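Local coordinates for methionine-binding lipoprotein MetQ (Bacillus subtilis subsp. subtilis, PDB 4GOT) that binds methionine and probably hands it to the membrane permease of the MetNPQ ABC transporter, with a part in methionine sulfoxide transport too, at residues V9-K14 against K44-A49; F89-K94 against L121-N126; D234-K239 against V244-E249. One frame throughout, in Å; residues are numbered along the deposited sequence.

Contact 1: V9-K14 against K44-A49; sequences VVAATK and KMYNKA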
ATOM      1  N   VAL A   9     -20.079  -3.238  -4.797  1.00 35.11           N
ATOM      2  CA  VAL A   9     -19.097  -3.038  -5.898  1.00 33.21           C
ATOM      3  C   VAL A   9     -17.840  -2.398  -5.296  1.00 29.23           C
ATOM      4  O   VAL A   9     -17.902  -1.332  -4.669  1.00 28.14           O
ATOM      5  CB  VAL A   9     -19.692  -2.202  -7.085  1.00 35.29           C
ATOM      6  CG1 VAL A   9     -18.731  -2.103  -8.268  1.00 34.04           C
ATOM      7  CG2 VAL A   9     -21.029  -2.784  -7.516  1.00 33.08           C
ATOM      8  N   VAL A  10     -16.698  -3.073  -5.455  1.00 28.59           N
ATOM      9  CA  VAL A  10     -15.448  -2.608  -4.864  1.00 28.47           C
ATOM     10  C   VAL A  10     -14.321  -2.509  -5.919  1.00 28.53           C
ATOM     11  O   VAL A  10     -14.066  -3.488  -6.642  1.00 31.02           O
ATOM     12  CB  VAL A  10     -14.979  -3.570  -3.740  1.00 27.45           C
ATOM     13  CG1 VAL A  10     -13.815  -2.960  -2.971  1.00 25.72           C
ATOM     14  CG2 VAL A  10     -16.141  -3.905  -2.820  1.00 29.35           C
ATOM     15  N   ALA A  11     -13.632  -1.366  -5.972  1.00 26.89           N
ATOM     16  CA  ALA A  11     -12.399  -1.225  -6.804  1.00 25.37           C
ATOM     17  C   ALA A  11     -11.219  -1.595  -5.911  1.00 23.20           C
ATOM     18  O   ALA A  11     -11.137  -1.077  -4.779  1.00 23.57           O
ATOM     19  CB  ALA A  11     -12.241   0.173  -7.402  1.00 23.75           C
ATOM     20  N   ALA A  12     -10.403  -2.552  -6.386  1.00 21.12           N
ATOM     21  CA  ALA A  12      -9.255  -3.115  -5.638  1.00 21.94           C
ATOM     22  C   ALA A  12      -8.070  -3.390  -6.571  1.00 22.56           C
ATOM     23  O   ALA A  12      -8.236  -3.781  -7.751  1.00 21.62           O
ATOM     24  CB  ALA A  12      -9.641  -4.398  -4.910  1.00 19.77           C
ATOM     25  N   THR A  13      -6.858  -3.214  -6.036  1.00 21.52           N
ATOM     26  CA  THR A  13      -5.660  -3.580  -6.771  1.00 21.65           C
ATOM     27  C   THR A  13      -5.662  -5.128  -6.886  1.00 23.01           C
ATOM     28  O   THR A  13      -6.281  -5.830  -6.044  1.00 24.67           O
ATOM     29  CB  THR A  13      -4.374  -2.994  -6.082  1.00 20.74           C
ATOM     30  OG1 THR A  13      -4.457  -3.126  -4.653  1.00 21.84           O
ATOM     31  CG2 THR A  13      -4.164  -1.470  -6.430  1.00 19.65           C
ATOM     32  N   LYS A  14      -5.006  -5.644  -7.926  1.00 24.28           N
ATOM     33  CA  LYS A  14      -5.099  -7.051  -8.322  1.00 26.12           C
ATOM     34  C   LYS A  14      -4.746  -8.050  -7.262  1.00 25.33           C
ATOM     35  O   LYS A  14      -5.457  -9.056  -7.106  1.00 24.97           O
ATOM     36  CB  LYS A  14      -4.214  -7.362  -9.525  1.00 28.48           C
ATOM     37  CG  LYS A  14      -4.549  -8.716 -10.157  1.00 32.06           C
ATOM     38  CD  LYS A  14      -4.083  -8.724 -11.597  1.00 39.46           C
ATOM     39  CE  LYS A  14      -4.085 -10.106 -12.246  1.00 46.51           C
ATOM     40  NZ  LYS A  14      -2.907 -10.170 -13.172  1.00 49.07           N
ATOM     41  N   LYS A  44      -4.052   6.181  -8.732  1.00 26.31           N
ATOM     42  CA  LYS A  44      -4.810   7.445  -8.777  1.00 29.51           C
ATOM     43  C   LYS A  44      -6.265   7.227  -9.222  1.00 31.17           C
ATOM     44  O   LYS A  44      -7.120   8.076  -8.988  1.00 26.81           O
ATOM     45  CB  LYS A  44      -4.119   8.488  -9.676  1.00 32.43           C
ATOM     46  CG  LYS A  44      -2.832   9.120  -9.137  1.00 40.89           C
ATOM     47  CD  LYS A  44      -3.024   9.751  -7.741  1.00 53.82           C
ATOM     48  CE  LYS A  44      -2.495  11.183  -7.606  1.00 61.46           C
ATOM     49  NZ  LYS A  44      -1.058  11.292  -7.970  1.00 60.54           N
HETATM   50  N   MSE A  45      -6.541   6.087  -9.861  1.00 28.15           N
HETATM   51  CA  MSE A  45      -7.880   5.802 -10.345  1.00 27.72           C
HETATM   52  C   MSE A  45      -8.916   5.413  -9.274  1.00 26.50           C
HETATM   53  O   MSE A  45     -10.132   5.599  -9.475  1.00 28.29           O
HETATM   54  CB  MSE A  45      -7.828   4.708 -11.430  1.00 28.74           C
HETATM   55  CG  MSE A  45      -7.131   5.198 -12.653  1.00 32.29           C
HETATM   56 SE   MSE A  45      -7.209   3.845 -14.075  0.75 33.32          SE
HETATM   57  CE  MSE A  45      -9.149   3.841 -14.385  1.00 28.42           C
ATOM     58  N   TYR A  46      -8.460   4.860  -8.153  1.00 24.50           N
ATOM     59  CA  TYR A  46      -9.351   4.179  -7.209  1.00 23.79           C
ATOM     60  C   TYR A  46     -10.247   5.171  -6.444  1.00 25.09           C
ATOM     61  O   TYR A  46     -11.437   4.981  -6.386  1.00 29.27           O
ATOM     62  CB  TYR A  46      -8.524   3.305  -6.262  1.00 22.62           C
ATOM     63  CG  TYR A  46      -7.931   2.104  -6.971  1.00 23.94           C
ATOM     64  CD1 TYR A  46      -6.709   2.175  -7.626  1.00 23.77           C
ATOM     65  CD2 TYR A  46      -8.621   0.891  -7.019  1.00 24.14           C
ATOM     66  CE1 TYR A  46      -6.193   1.057  -8.320  1.00 25.78           C
ATOM     67  CE2 TYR A  46      -8.125  -0.205  -7.722  1.00 24.86           C
ATOM     68  CZ  TYR A  46      -6.913  -0.137  -8.362  1.00 23.38           C
ATOM     69  OH  TYR A  46      -6.420  -1.277  -8.995  1.00 23.14           O
ATOM     70  N   ASN A  47      -9.680   6.238  -5.884  1.00 27.27           N
ATOM     71  CA  ASN A  47     -10.477   7.255  -5.178  1.00 26.92           C
ATOM     72  C   ASN A  47     -11.367   8.037  -6.119  1.00 28.99           C
ATOM     73  O   ASN A  47     -12.498   8.417  -5.757  1.00 29.19           O
ATOM     74  CB  ASN A  47      -9.568   8.182  -4.383  1.00 28.77           C
ATOM     75  CG  ASN A  47      -9.104   7.540  -3.095  1.00 27.37           C
ATOM     76  OD1 ASN A  47      -9.835   6.709  -2.511  1.00 27.41           O
ATOM     77  ND2 ASN A  47      -7.907   7.899  -2.636  1.00 26.07           N
ATOM     78  N   LYS A  48     -10.887   8.256  -7.346  1.00 30.42           N
ATOM     79  CA  LYS A  48     -11.711   8.892  -8.378  1.00 30.76           C
ATOM     80  C   LYS A  48     -12.979   8.080  -8.676  1.00 30.78           C
ATOM     81  O   LYS A  48     -14.086   8.651  -8.761  1.00 30.41           O
ATOM     82  CB  LYS A  48     -10.914   9.128  -9.662  1.00 34.55           C
ATOM     83  CG  LYS A  48     -11.697   9.900 -10.724  1.00 37.16           C
ATOM     84  CD  LYS A  48     -10.758  10.577 -11.709  1.00 43.76           C
ATOM     85  CE  LYS A  48     -11.405  11.776 -12.369  1.00 49.27           C
ATOM     86  NZ  LYS A  48     -12.708  11.379 -12.963  1.00 54.92           N
ATOM     87  N   ALA A  49     -12.826   6.762  -8.819  1.00 28.56           N
ATOM     88  CA  ALA A  49     -13.971   5.874  -9.128  1.00 28.89           C
ATOM     89  C   ALA A  49     -15.011   5.936  -7.986  1.00 27.80           C
ATOM     90  O   ALA A  49     -16.213   6.045  -8.227  1.00 27.58           O
ATOM     91  CB  ALA A  49     -13.486   4.438  -9.391  1.00 25.83           C
TER
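The phenol oxygen of Y46 lies beside the end of strand 7-12, where Y46 OH is 3.3 Å from A12 O, a weak hydrogen bond at best, since the proton may go elsewhere. Its firmer partner is the backbone N-H of L40, in the loop ahead of helix 44-51, so the hydroxyl sits between that loop and the strand end. Around it lie carbon atoms of T13 and A11. T13 CA stands 3.3 Å from Y46 OH, and T13 CG2 approaches Y46 CZ at 3.6 Å, with the two side chains crossing at about a right angle. With CG2 of T13 anti to its own carbonyl carbon, the methyl is turned to the phenol while OG1 points elsewhere (chi1 41°). Farther back along the ring, A11 CB touches Y46 CD2 at 3.7 Å. The backbone itself comes nearer still: A12 C lies 3.4 Å from Y46 CE2, and A11 C sits at the ring's edge, in its plane. Y46 reaches the strand because its CG is anti to the carbonyl carbon (chi1 -70°), which sends the ring off the helix toward A11. F60, on strand 57-62, stacks on the same ring and also touches T13. Helix 44-51 thus packs in the lobe of the binding-protein fold that holds the six-stranded mixed sheet. F60 belongs to the selenomethionine pocket, and the T13 side chain is about 5 Å from that ligand. The chemistry implies a buried second-shell tyrosine held by apolar contacts along the ring, by the F60 stack and by L40 at the hydroxyl, with A12 O at most a weak second partner.

Contact 2: F89-K94 against L121-N126; sequences FGIYSK and LAMLEN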
ATOM      1  N   PHE A  89       6.761  -2.552   3.488  1.00 30.82           N
ATOM      2  CA  PHE A  89       7.466  -2.043   2.321  1.00 31.28           C
ATOM      3  C   PHE A  89       8.825  -2.746   2.124  1.00 33.19           C
ATOM      4  O   PHE A  89       9.528  -3.114   3.102  1.00 29.78           O
ATOM      5  CB  PHE A  89       7.723  -0.542   2.562  1.00 35.01           C
ATOM      6  CG  PHE A  89       7.609   0.347   1.348  1.00 32.26           C
ATOM      7  CD1 PHE A  89       7.188  -0.104   0.118  1.00 34.84           C
ATOM      8  CD2 PHE A  89       7.840   1.696   1.506  1.00 39.91           C
ATOM      9  CE1 PHE A  89       7.068   0.747  -0.963  1.00 37.07           C
ATOM     10  CE2 PHE A  89       7.690   2.568   0.425  1.00 53.89           C
ATOM     11  CZ  PHE A  89       7.303   2.086  -0.822  1.00 38.98           C
ATOM     12  N   GLY A  90       9.175  -2.932   0.860  1.00 30.91           N
ATOM     13  CA  GLY A  90      10.439  -3.551   0.477  1.00 30.83           C
ATOM     14  C   GLY A  90      11.346  -2.679  -0.403  1.00 31.71           C
ATOM     15  O   GLY A  90      10.866  -1.852  -1.253  1.00 31.76           O
ATOM     16  N   ILE A  91      12.652  -2.883  -0.187  1.00 29.38           N
ATOM     17  CA  ILE A  91      13.711  -2.422  -1.069  1.00 29.41           C
ATOM     18  C   ILE A  91      14.393  -3.616  -1.737  1.00 29.18           C
ATOM     19  O   ILE A  91      14.669  -4.638  -1.083  1.00 29.56           O
ATOM     20  CB  ILE A  91      14.799  -1.619  -0.338  1.00 31.80           C
ATOM     21  CG1 ILE A  91      14.153  -0.464   0.465  1.00 32.22           C
ATOM     22  CG2 ILE A  91      15.822  -1.137  -1.381  1.00 31.05           C
ATOM     23  CD1 ILE A  91      15.044   0.144   1.538  1.00 32.98           C
ATOM     24  N   TYR A  92      14.636  -3.466  -3.045  1.00 29.25           N
ATOM     25  CA  TYR A  92      15.078  -4.536  -3.924  1.00 29.89           C
ATOM     26  C   TYR A  92      16.319  -4.053  -4.703  1.00 32.42           C
ATOM     27  O   TYR A  92      16.448  -2.857  -5.007  1.00 29.24           O
ATOM     28  CB  TYR A  92      13.963  -4.856  -4.919  1.00 29.75           C
ATOM     29  CG  TYR A  92      12.735  -5.486  -4.289  1.00 29.60           C
ATOM     30  CD1 TYR A  92      11.779  -4.698  -3.632  1.00 28.03           C
ATOM     31  CD2 TYR A  92      12.523  -6.863  -4.360  1.00 29.29           C
ATOM     32  CE1 TYR A  92      10.661  -5.259  -3.053  1.00 27.96           C
ATOM     33  CE2 TYR A  92      11.401  -7.432  -3.786  1.00 29.91           C
ATOM     34  CZ  TYR A  92      10.468  -6.625  -3.132  1.00 29.12           C
ATOM     35  OH  TYR A  92       9.339  -7.169  -2.549  1.00 28.73           O
ATOM     36  N   SER A  93      17.234  -4.971  -4.998  1.00 33.76           N
ATOM     37  CA  SER A  93      18.381  -4.693  -5.866  1.00 32.67           C
ATOM     38  C   SER A  93      18.811  -5.970  -6.565  1.00 32.81           C
ATOM     39  O   SER A  93      18.903  -6.984  -5.898  1.00 31.89           O
ATOM     40  CB  SER A  93      19.570  -4.182  -5.043  1.00 33.26           C
ATOM     41  OG  SER A  93      20.622  -3.785  -5.903  1.00 32.47           O
ATOM     42  N   LYS A  94      19.117  -5.921  -7.877  1.00 32.19           N
ATOM     43  CA  LYS A  94      19.759  -7.078  -8.544  1.00 34.95           C
ATOM     44  C   LYS A  94      21.266  -7.093  -8.335  1.00 35.18           C
ATOM     45  O   LYS A  94      21.917  -8.078  -8.624  1.00 34.96           O
ATOM     46  CB  LYS A  94      19.501  -7.056 -10.061  1.00 37.10           C
ATOM     47  CG  LYS A  94      18.044  -7.049 -10.461  1.00 38.97           C
ATOM     48  CD  LYS A  94      17.466  -8.442 -10.570  1.00 41.56           C
ATOM     49  CE  LYS A  94      16.445  -8.511 -11.698  1.00 50.26           C
ATOM     50  NZ  LYS A  94      17.050  -8.340 -13.065  1.00 53.15           N
ATOM     51  N   LEU A 121      11.873   7.198   3.017  1.00 29.98           N
ATOM     52  CA  LEU A 121      13.031   7.801   3.650  1.00 32.39           C
ATOM     53  C   LEU A 121      13.304   7.240   5.059  1.00 31.57           C
ATOM     54  O   LEU A 121      14.466   7.193   5.490  1.00 32.01           O
ATOM     55  CB  LEU A 121      12.900   9.346   3.685  1.00 34.30           C
ATOM     56  CG  LEU A 121      12.813   9.992   2.294  1.00 32.83           C
ATOM     57  CD1 LEU A 121      12.718  11.496   2.473  1.00 34.55           C
ATOM     58  CD2 LEU A 121      13.954   9.586   1.347  1.00 34.14           C
ATOM     59  N   ALA A 122      12.247   6.799   5.745  1.00 30.72           N
ATOM     60  CA  ALA A 122      12.356   6.314   7.130  1.00 32.34           C
ATOM     61  C   ALA A 122      13.114   4.990   7.125  1.00 33.06           C
ATOM     62  O   ALA A 122      13.861   4.709   8.056  1.00 32.17           O
ATOM     63  CB  ALA A 122      10.985   6.146   7.780  1.00 29.19           C
HETATM   64  N   MSE A 123      12.920   4.194   6.076  1.00 30.86           N
HETATM   65  CA  MSE A 123      13.687   2.953   5.901  1.00 33.80           C
HETATM   66  C   MSE A 123      15.171   3.207   5.696  1.00 33.07           C
HETATM   67  O   MSE A 123      15.987   2.461   6.203  1.00 38.15           O
HETATM   68  CB  MSE A 123      13.169   2.142   4.711  1.00 31.45           C
HETATM   69  CG  MSE A 123      11.848   1.490   5.020  1.00 32.62           C
HETATM   70 SE   MSE A 123      11.246   0.356   3.597  0.75 36.48          SE
HETATM   71  CE  MSE A 123      12.399  -1.194   3.981  1.00 31.64           C
ATOM     72  N   LEU A 124      15.505   4.242   4.928  1.00 31.84           N
ATOM     73  CA  LEU A 124      16.884   4.621   4.733  1.00 32.44           C
ATOM     74  C   LEU A 124      17.465   5.195   6.032  1.00 35.91           C
ATOM     75  O   LEU A 124      18.619   4.973   6.308  1.00 35.94           O
ATOM     76  CB  LEU A 124      17.064   5.613   3.612  1.00 30.22           C
ATOM     77  CG  LEU A 124      16.501   5.222   2.222  1.00 28.97           C
ATOM     78  CD1 LEU A 124      16.881   6.266   1.171  1.00 28.21           C
ATOM     79  CD2 LEU A 124      17.007   3.839   1.823  1.00 27.75           C
ATOM     80  N   GLU A 125      16.676   5.920   6.820  1.00 38.47           N
ATOM     81  CA  GLU A 125      17.205   6.507   8.054  1.00 41.71           C
ATOM     82  C   GLU A 125      17.459   5.391   9.084  1.00 43.03           C
ATOM     83  O   GLU A 125      18.477   5.392   9.779  1.00 46.60           O
ATOM     84  CB  GLU A 125      16.264   7.593   8.602  1.00 43.22           C
ATOM     85  CG  GLU A 125      16.768   8.228   9.906  1.00 50.52           C
ATOM     86  CD  GLU A 125      15.878   9.359  10.424  1.00 54.17           C
ATOM     87  OE1 GLU A 125      14.625   9.185  10.450  1.00 62.09           O
ATOM     88  OE2 GLU A 125      16.440  10.413  10.805  1.00 60.67           O
ATOM     89  N   ASN A 126      16.518   4.455   9.169  1.00 44.65           N
ATOM     90  CA  ASN A 126      16.647   3.272  10.016  1.00 45.66           C
ATOM     91  C   ASN A 126      17.860   2.398   9.625  1.00 44.64           C
ATOM     92  O   ASN A 126      18.497   1.816  10.510  1.00 41.67           O
ATOM     93  CB  ASN A 126      15.354   2.432   9.957  1.00 50.43           C
ATOM     94  CG  ASN A 126      15.496   1.099  10.690  1.00 62.12           C
ATOM     95  OD1 ASN A 126      15.395   1.049  11.913  1.00 67.85           O
ATOM     96  ND2 ASN A 126      15.768   0.020   9.950  1.00 63.50           N
TER
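M123, a selenomethionine, lays its selenium against F89 in a Met-aromatic contact between helix 117-126 and the residue that leads into strand 90-92, part of the five-stranded sheet of the second lobe of this binding-protein fold. Its SE is 5.1 Å from the centroid of the F89 ring and 55° off the ring normal, an oblique approach. Nearer still is the base of the side chain: F89 CB meets M123 SE at 3.8 Å. The terminal methyl continues past it, with M123 CE 3.6 Å from F89 O. That methyl also reaches I91, the two side chains meeting tip to tip with CE and I91 CD1 3.8 Å apart. The bend at the end of the M123 chain (chi3 78°) turns CE toward both.

In the next shell, F176 of strand 174-177 meets the F89 ring with the planes at about 45° and touches I91 and M123 as well. E195 borders I91 and M123 from strand 195-196. F89 is itself a pocket neighbour, about 5 Å from the bound selenomethionine, and its backbone N is hydrogen-bonded to the E197 carboxylate. L124 CD2 adds a longer contact, 4.2 Å from I91 CD1.

Contact 3: D234-K239 against V244-E249; sequences DFIEKK and VLPVSE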
ATOM      1  N   ASP A 234      -6.729 -16.085   8.319  1.00 34.49           N
ATOM      2  CA  ASP A 234      -5.963 -17.314   8.036  1.00 37.08           C
ATOM      3  C   ASP A 234      -5.604 -17.431   6.529  1.00 35.70           C
ATOM      4  O   ASP A 234      -4.520 -17.883   6.178  1.00 36.03           O
ATOM      5  CB  ASP A 234      -6.755 -18.555   8.443  1.00 38.49           C
ATOM      6  CG  ASP A 234      -6.867 -18.733   9.956  1.00 44.53           C
ATOM      7  OD1 ASP A 234      -6.090 -18.102  10.725  1.00 47.14           O
ATOM      8  OD2 ASP A 234      -7.729 -19.556  10.367  1.00 48.21           O
ATOM      9  N   PHE A 235      -6.514 -17.038   5.653  1.00 34.75           N
ATOM     10  CA  PHE A 235      -6.215 -17.018   4.192  1.00 34.77           C
ATOM     11  C   PHE A 235      -5.034 -16.108   3.886  1.00 32.18           C
ATOM     12  O   PHE A 235      -4.067 -16.526   3.247  1.00 29.85           O
ATOM     13  CB  PHE A 235      -7.449 -16.599   3.369  1.00 35.30           C
ATOM     14  CG  PHE A 235      -7.160 -16.300   1.909  1.00 35.12           C
ATOM     15  CD1 PHE A 235      -7.104 -17.322   0.968  1.00 37.97           C
ATOM     16  CD2 PHE A 235      -6.977 -14.992   1.473  1.00 33.77           C
ATOM     17  CE1 PHE A 235      -6.865 -17.041  -0.380  1.00 34.97           C
ATOM     18  CE2 PHE A 235      -6.718 -14.706   0.131  1.00 32.16           C
ATOM     19  CZ  PHE A 235      -6.668 -15.732  -0.795  1.00 33.75           C
ATOM     20  N   ILE A 236      -5.109 -14.877   4.385  1.00 31.01           N
ATOM     21  CA  ILE A 236      -4.059 -13.895   4.189  1.00 31.65           C
ATOM     22  C   ILE A 236      -2.737 -14.416   4.704  1.00 33.53           C
ATOM     23  O   ILE A 236      -1.708 -14.340   4.009  1.00 37.02           O
ATOM     24  CB  ILE A 236      -4.387 -12.542   4.877  1.00 30.63           C
ATOM     25  CG1 ILE A 236      -5.587 -11.848   4.197  1.00 30.34           C
ATOM     26  CG2 ILE A 236      -3.192 -11.586   4.827  1.00 32.34           C
ATOM     27  CD1 ILE A 236      -6.136 -10.623   4.927  1.00 28.00           C
ATOM     28  N   GLU A 237      -2.755 -14.930   5.926  1.00 34.14           N
ATOM     29  CA  GLU A 237      -1.554 -15.372   6.562  1.00 37.53           C
ATOM     30  C   GLU A 237      -0.865 -16.495   5.762  1.00 40.96           C
ATOM     31  O   GLU A 237       0.353 -16.432   5.550  1.00 38.31           O
ATOM     32  CB  GLU A 237      -1.847 -15.803   8.014  1.00 42.90           C
ATOM     33  CG  GLU A 237      -0.603 -16.153   8.830  1.00 51.11           C
ATOM     34  CD  GLU A 237      -0.370 -17.663   9.023  1.00 66.30           C
ATOM     35  OE1 GLU A 237      -1.355 -18.449   9.131  1.00 68.92           O
ATOM     36  OE2 GLU A 237       0.816 -18.059   9.107  1.00 67.28           O
ATOM     37  N   LYS A 238      -1.631 -17.488   5.298  1.00 39.15           N
ATOM     38  CA  LYS A 238      -1.054 -18.638   4.585  1.00 42.39           C
ATOM     39  C   LYS A 238      -0.593 -18.329   3.152  1.00 42.49           C
ATOM     40  O   LYS A 238       0.497 -18.761   2.738  1.00 42.12           O
ATOM     41  CB  LYS A 238      -2.059 -19.792   4.537  1.00 45.02           C
ATOM     42  CG  LYS A 238      -1.439 -21.077   4.034  1.00 48.54           C
ATOM     43  CD  LYS A 238      -2.267 -22.279   4.445  1.00 57.94           C
ATOM     44  CE  LYS A 238      -1.619 -23.591   4.009  1.00 62.52           C
ATOM     45  NZ  LYS A 238      -0.505 -24.048   4.893  1.00 63.66           N
ATOM     46  N   LYS A 239      -1.438 -17.607   2.411  1.00 37.66           N
ATOM     47  CA  LYS A 239      -1.237 -17.398   0.975  1.00 38.35           C
ATOM     48  C   LYS A 239      -0.044 -16.497   0.609  1.00 38.59           C
ATOM     49  O   LYS A 239       0.622 -16.752  -0.399  1.00 40.41           O
ATOM     50  CB  LYS A 239      -2.501 -16.863   0.291  1.00 40.22           C
ATOM     51  CG  LYS A 239      -2.254 -16.466  -1.163  1.00 42.82           C
ATOM     52  CD  LYS A 239      -3.385 -16.778  -2.130  1.00 44.88           C
ATOM     53  CE  LYS A 239      -2.892 -16.608  -3.573  1.00 45.73           C
ATOM     54  NZ  LYS A 239      -3.985 -16.492  -4.563  1.00 55.60           N
ATOM     55  N   VAL A 244       2.161 -10.151   3.617  1.00 31.00           N
ATOM     56  CA  VAL A 244       0.912  -9.455   3.919  1.00 31.01           C
ATOM     57  C   VAL A 244       0.444  -9.996   5.251  1.00 31.70           C
ATOM     58  O   VAL A 244       0.334 -11.201   5.395  1.00 34.38           O
ATOM     59  CB  VAL A 244      -0.183  -9.747   2.854  1.00 29.90           C
ATOM     60  CG1 VAL A 244      -1.471  -8.959   3.102  1.00 32.25           C
ATOM     61  CG2 VAL A 244       0.346  -9.459   1.472  1.00 28.41           C
ATOM     62  N   LEU A 245       0.082  -9.103   6.155  1.00 28.02           N
ATOM     63  CA  LEU A 245      -0.286  -9.424   7.506  1.00 32.70           C
ATOM     64  C   LEU A 245      -1.685  -8.852   7.828  1.00 29.98           C
ATOM     65  O   LEU A 245      -1.911  -7.647   7.631  1.00 30.42           O
ATOM     66  CB  LEU A 245       0.757  -8.776   8.434  1.00 32.78           C
ATOM     67  CG  LEU A 245       2.217  -9.097   8.057  1.00 40.20           C
ATOM     68  CD1 LEU A 245       3.154  -8.217   8.885  1.00 48.47           C
ATOM     69  CD2 LEU A 245       2.500 -10.609   8.254  1.00 44.53           C
ATOM     70  N   PRO A 246      -2.616  -9.694   8.337  1.00 29.90           N
ATOM     71  CA  PRO A 246      -3.925  -9.151   8.786  1.00 31.84           C
ATOM     72  C   PRO A 246      -3.729  -8.208   9.983  1.00 29.73           C
ATOM     73  O   PRO A 246      -2.752  -8.369  10.673  1.00 29.29           O
ATOM     74  CB  PRO A 246      -4.728 -10.401   9.170  1.00 34.16           C
ATOM     75  CG  PRO A 246      -3.746 -11.531   9.269  1.00 34.59           C
ATOM     76  CD  PRO A 246      -2.457 -11.127   8.638  1.00 32.74           C
ATOM     77  N   VAL A 247      -4.554  -7.168  10.155  1.00 29.74           N
ATOM     78  CA  VAL A 247      -4.444  -6.313  11.352  1.00 28.35           C
ATOM     79  C   VAL A 247      -5.852  -6.131  11.901  1.00 30.93           C
ATOM     80  O   VAL A 247      -6.826  -6.545  11.249  1.00 30.88           O
ATOM     81  CB  VAL A 247      -3.781  -4.924  11.102  1.00 29.32           C
ATOM     82  CG1 VAL A 247      -2.263  -5.060  10.837  1.00 29.09           C
ATOM     83  CG2 VAL A 247      -4.496  -4.154   9.986  1.00 29.32           C
ATOM     84  N   SER A 248      -5.973  -5.557  13.099  1.00 29.87           N
ATOM     85  CA  SER A 248      -7.277  -5.239  13.621  1.00 31.25           C
ATOM     86  C   SER A 248      -7.898  -4.016  12.861  1.00 32.21           C
ATOM     87  O   SER A 248      -7.204  -3.250  12.199  1.00 27.08           O
ATOM     88  CB  SER A 248      -7.186  -5.014  15.133  1.00 33.06           C
ATOM     89  OG  SER A 248      -6.385  -3.894  15.384  1.00 34.68           O
ATOM     90  N   GLU A 249      -9.222  -3.897  12.947  1.00 35.44           N
ATOM     91  CA  GLU A 249     -10.019  -2.924  12.198  1.00 34.28           C
ATOM     92  C   GLU A 249      -9.757  -1.443  12.566  1.00 40.30           C
ATOM     93  O   GLU A 249      -9.637  -1.149  13.779  1.00 38.21           O
ATOM     94  CB  GLU A 249     -11.484  -3.250  12.426  1.00 37.07           C
ATOM     95  CG  GLU A 249     -12.472  -2.414  11.638  1.00 44.23           C
ATOM     96  CD  GLU A 249     -13.893  -2.922  11.789  1.00 52.30           C
ATOM     97  OE1 GLU A 249     -14.095  -4.141  12.071  1.00 50.98           O
ATOM     98  OE2 GLU A 249     -14.813  -2.095  11.612  1.00 60.95           O
ATOM     99  OXT GLU A 249      -9.686  -0.532  11.664  1.00 40.43           O
TER
HETATM  100  O   HOH W   1       1.180 -13.546   4.628  1.00 42.01           O
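I236 and V244 cross at about a right angle where helix 230-239 packs against the chain entering strand 245-246; these are the C-terminal helix of the binding-protein fold and, after it, the edge strand of the six-stranded mixed sheet. The crossing puts one branch of each residue at the junction, I236 CG2 meeting V244 CG1 at 3.6 Å. In each residue the touching methyl is the branch anti to the backbone N: CG2 in I236, CG1 in V244 (chi1 -176°). The methyl of I236 also rests against the backbone, since CG2 is 3.6 Å from V244 O. The same CG2 also meets the P246 ring, 3.9 Å from P246 CD. One methyl therefore touches both V244 and P246, while the intervening L245 directs its side chain away from the helix.

Close to this apolar junction the two backbones approach a common water. It lies 2.6 Å from V244 O and 3.1 Å from I236 O and can donate to both, though other acceptors compete for its protons, so the bridge is probable rather than certain. I20 and P16, on helix 14-29, back I236 and V244 respectively, which ties the pair to the body of the lobe. Backbone hydrogen bonds pair L245 with L86, and just past the strand V247 with V84, of strand 78-86. At the nearest backbone point the CA atoms of I236 and P246 are 6.6 Å apart.

Contacts 1 and 3 join helices to the same six-stranded sheet: 7-12 lies inside it and 245-246 at its edge. Their centres are 21 Å apart and their nearest atoms about 8 Å. Contact 2 belongs to the five-stranded sheet of the other lobe, its centre 27 Å from that of contact 1, on opposite sides of the chain's centre, and 23 Å from that of contact 3. Distance to the bound selenomethionine separates them: the side chains of T13 and F89 come within about 5 Å of it from the two lobes, whereas V244 stays about 8 Å away. Contacts 1 and 2 thus border the ligand cleft, and contact 3 lies farther back.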